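Local atomic coordinates of enolase from the environmental genome shotgun sequencing of the Sargasso Sea (PDB entry 2QGY), a protein that is of unknown function but, as a magnesium-binding member of the enolase superfamily, probably acts on a carboxylate substrate by way of a metal-stabilised enolate intermediate. Residues T141-L146 / K169-L174. Numbering follows the deposited sequence.
Sequences TCWSDL and KIYPML
Lys169 NZ, beside Thr141, is gripped by three groups: it bonds to Tyr139 OH and makes salt bridges to Glu226 OE1 and Glu328 OE2. The two residues are bridge partners whose side chains run side by side on one face of the sheet. Lysine is long enough to reach the carboxylates, and its bend at chi3 (68°) puts Lys169 CE 3.4 Å from Thr141 OG1. Threonine is short and two-sided: OG1, beside the backbone N, bonds to Glu328 OE2, while CG2, anti to that N, meets the edge of the Tyr171 ring, 3.8 Å from Tyr171 CE2. Cys142 N donates to Lys169 O at 2.9 Å, nearly straight (171°), continuing the parallel pairing of barrel strands 135-141 and 168-170. One residue on, a water bridges Cys142 O and Tyr171 N, 2.8 Å from each. Farther along, Trp143 meets Tyr171 edge to face, planes at 60°. Trp143 CD1 stands 3.5 Å above the centre of the Tyr171 ring, a place for a flat side chain that offers a C-H to a pi face. Tyr171's side chain lies about 4 Å from the magnesium, beside the site. Glu226 is a magnesium ligand; Lys169, a second-shell residue, probably helps position its carboxylate.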
ATOM      1  N   THR A 141      -9.306 -22.264   9.331  1.00 18.42           N
ATOM      2  CA  THR A 141      -8.097 -21.722   9.923  1.00 17.69           C
ATOM      3  C   THR A 141      -8.224 -21.684  11.432  1.00 18.67           C
ATOM      4  O   THR A 141      -9.223 -21.219  11.963  1.00 17.43           O
ATOM      5  CB  THR A 141      -7.800 -20.313   9.376  1.00 18.66           C
ATOM      6  OG1 THR A 141      -7.475 -20.426   7.994  1.00 17.00           O
ATOM      7  CG2 THR A 141      -6.647 -19.659  10.101  1.00 18.69           C
ATOM      8  N   CYS A 142      -7.208 -22.226  12.106  1.00 19.23           N
ATOM      9  CA  CYS A 142      -7.157 -22.267  13.575  1.00 20.05           C
ATOM     10  C   CYS A 142      -6.157 -21.233  14.076  1.00 19.50           C
ATOM     11  O   CYS A 142      -4.942 -21.462  14.064  1.00 19.04           O
ATOM     12  CB  CYS A 142      -6.682 -23.632  14.060  1.00 19.60           C
ATOM     13  SG  CYS A 142      -6.931 -23.765  15.813  1.00 23.36           S
ATOM     14  N   TRP A 143      -6.659 -20.080  14.491  1.00 19.60           N
ATOM     15  CA  TRP A 143      -5.807 -19.016  14.940  1.00 19.93           C
ATOM     16  C   TRP A 143      -6.501 -18.209  16.025  1.00 21.03           C
ATOM     17  O   TRP A 143      -7.702 -17.951  15.933  1.00 19.45           O
ATOM     18  CB  TRP A 143      -5.499 -18.084  13.753  1.00 21.21           C
ATOM     19  CG  TRP A 143      -4.543 -16.990  14.108  1.00 21.77           C
ATOM     20  CD1 TRP A 143      -3.165 -17.032  14.037  1.00 23.95           C
ATOM     21  CD2 TRP A 143      -4.878 -15.699  14.608  1.00 21.55           C
ATOM     22  NE1 TRP A 143      -2.633 -15.842  14.473  1.00 23.77           N
ATOM     23  CE2 TRP A 143      -3.666 -14.998  14.808  1.00 23.42           C
ATOM     24  CE3 TRP A 143      -6.098 -15.040  14.872  1.00 20.79           C
ATOM     25  CZ2 TRP A 143      -3.632 -13.681  15.290  1.00 23.95           C
ATOM     26  CZ3 TRP A 143      -6.058 -13.741  15.359  1.00 24.00           C
ATOM     27  CH2 TRP A 143      -4.839 -13.075  15.552  1.00 23.01           C
ATOM     28  N   SER A 144      -5.747 -17.802  17.041  1.00 21.11           N
ATOM     29  CA  SER A 144      -6.290 -16.893  18.064  1.00 22.32           C
ATOM     30  C   SER A 144      -5.304 -15.797  18.505  1.00 24.11           C
ATOM     31  O   SER A 144      -4.089 -16.015  18.549  1.00 23.93           O
ATOM     32  CB  SER A 144      -6.773 -17.656  19.293  1.00 21.52           C
ATOM     33  OG  SER A 144      -7.256 -16.735  20.272  1.00 22.07           O
ATOM     34  N   ASP A 145      -5.841 -14.631  18.843  1.00 25.48           N
ATOM     35  CA  ASP A 145      -5.026 -13.540  19.397  1.00 27.72           C
ATOM     36  C   ASP A 145      -4.934 -13.581  20.918  1.00 29.31           C
ATOM     37  O   ASP A 145      -4.234 -12.754  21.514  1.00 29.98           O
ATOM     38  CB  ASP A 145      -5.516 -12.163  18.934  1.00 27.59           C
ATOM     39  CG  ASP A 145      -6.849 -11.763  19.549  1.00 30.15           C
ATOM     40  OD1 ASP A 145      -7.704 -12.654  19.745  1.00 29.55           O
ATOM     41  OD2 ASP A 145      -7.038 -10.539  19.805  1.00 34.22           O
ATOM     42  N   LEU A 146      -5.648 -14.526  21.530  1.00 30.81           N
ATOM     43  CA  LEU A 146      -5.633 -14.718  22.983  1.00 32.80           C
ATOM     44  C   LEU A 146      -4.522 -15.658  23.432  1.00 35.03           C
ATOM     45  O   LEU A 146      -4.055 -16.508  22.672  1.00 35.20           O
ATOM     46  CB  LEU A 146      -6.993 -15.251  23.458  1.00 32.03           C
ATOM     47  CG  LEU A 146      -8.218 -14.364  23.205  1.00 31.44           C
ATOM     48  CD1 LEU A 146      -9.483 -15.101  23.633  1.00 28.78           C
ATOM     49  CD2 LEU A 146      -8.085 -13.043  23.933  1.00 32.56           C
ATOM     50  N   LYS A 169      -5.949 -25.324   8.683  1.00 18.28           N
ATOM     51  CA  LYS A 169      -4.699 -24.564   8.637  1.00 17.73           C
ATOM     52  C   LYS A 169      -4.232 -24.167  10.038  1.00 17.30           C
ATOM     53  O   LYS A 169      -4.990 -23.603  10.807  1.00 17.71           O
ATOM     54  CB  LYS A 169      -4.808 -23.348   7.696  1.00 18.26           C
ATOM     55  CG  LYS A 169      -3.471 -22.670   7.498  1.00 17.84           C
ATOM     56  CD  LYS A 169      -3.466 -21.602   6.406  1.00 18.13           C
ATOM     57  CE  LYS A 169      -4.314 -20.362   6.786  1.00 19.06           C
ATOM     58  NZ  LYS A 169      -4.488 -19.415   5.612  1.00 18.13           N
ATOM     59  N   ILE A 170      -2.990 -24.515  10.387  1.00 16.08           N
ATOM     60  CA  ILE A 170      -2.406 -24.136  11.670  1.00 18.25           C
ATOM     61  C   ILE A 170      -1.185 -23.227  11.523  1.00 17.84           C
ATOM     62  O   ILE A 170      -0.647 -23.054  10.409  1.00 18.25           O
ATOM     63  CB  ILE A 170      -2.004 -25.396  12.482  1.00 18.11           C
ATOM     64  CG1 ILE A 170      -1.002 -26.224  11.671  1.00 20.68           C
ATOM     65  CG2 ILE A 170      -3.263 -26.247  12.825  1.00 19.20           C
ATOM     66  CD1 ILE A 170      -0.283 -27.293  12.458  1.00 20.20           C
ATOM     67  N   TYR A 171      -0.763 -22.635  12.635  1.00 18.11           N
ATOM     68  CA  TYR A 171       0.380 -21.741  12.673  1.00 19.13           C
ATOM     69  C   TYR A 171       1.436 -22.369  13.586  1.00 21.09           C
ATOM     70  O   TYR A 171       1.431 -22.136  14.799  1.00 20.98           O
ATOM     71  CB  TYR A 171      -0.033 -20.354  13.189  1.00 19.15           C
ATOM     72  CG  TYR A 171      -0.907 -19.561  12.224  1.00 19.53           C
ATOM     73  CD1 TYR A 171      -0.416 -18.422  11.581  1.00 21.30           C
ATOM     74  CD2 TYR A 171      -2.213 -19.945  11.983  1.00 20.50           C
ATOM     75  CE1 TYR A 171      -1.241 -17.683  10.682  1.00 20.46           C
ATOM     76  CE2 TYR A 171      -3.026 -19.226  11.091  1.00 20.51           C
ATOM     77  CZ  TYR A 171      -2.515 -18.115  10.448  1.00 20.43           C
ATOM     78  OH  TYR A 171      -3.339 -17.396   9.585  1.00 22.45           O
ATOM     79  N   PRO A 172       2.328 -23.195  13.004  1.00 21.95           N
ATOM     80  CA  PRO A 172       3.188 -24.100  13.774  1.00 23.07           C
ATOM     81  C   PRO A 172       4.522 -23.500  14.216  1.00 24.27           C
ATOM     82  O   PRO A 172       5.281 -24.182  14.904  1.00 25.73           O
ATOM     83  CB  PRO A 172       3.412 -25.247  12.786  1.00 22.80           C
ATOM     84  CG  PRO A 172       3.510 -24.531  11.455  1.00 23.01           C
ATOM     85  CD  PRO A 172       2.528 -23.371  11.550  1.00 21.60           C
ATOM     86  N   MET A 173       4.825 -22.249  13.867  1.00 24.80           N
ATOM     87  CA  MET A 173       6.126 -21.693  14.303  1.00 26.22           C
ATOM     88  C   MET A 173       6.054 -21.222  15.748  1.00 27.61           C
ATOM     89  O   MET A 173       5.582 -20.116  16.038  1.00 26.72           O
ATOM     90  CB  MET A 173       6.632 -20.572  13.384  1.00 25.71           C
ATOM     91  CG  MET A 173       6.854 -21.026  11.934  1.00 26.00           C
ATOM     92  SD  MET A 173       8.019 -22.415  11.615  1.00 23.19           S
ATOM     93  CE  MET A 173       9.551 -21.558  11.354  1.00 29.13           C
ATOM     94  N   LEU A 174       6.543 -22.077  16.642  1.00 29.12           N
ATOM     95  CA  LEU A 174       6.462 -21.827  18.085  1.00 31.04           C
ATOM     96  C   LEU A 174       7.851 -21.541  18.654  1.00 32.99           C
ATOM     97  O   LEU A 174       8.779 -21.207  17.900  1.00 32.80           O
ATOM     98  CB  LEU A 174       5.798 -23.018  18.787  1.00 30.46           C
ATOM     99  CG  LEU A 174       4.491 -23.552  18.162  1.00 30.30           C
ATOM    100  CD1 LEU A 174       3.991 -24.776  18.898  1.00 28.51           C
ATOM    101  CD2 LEU A 174       3.378 -22.491  18.104  1.00 31.31           C
TER
HETATM  102  O   HOH W   1      -2.588 -22.868  14.767  1.00 23.10           O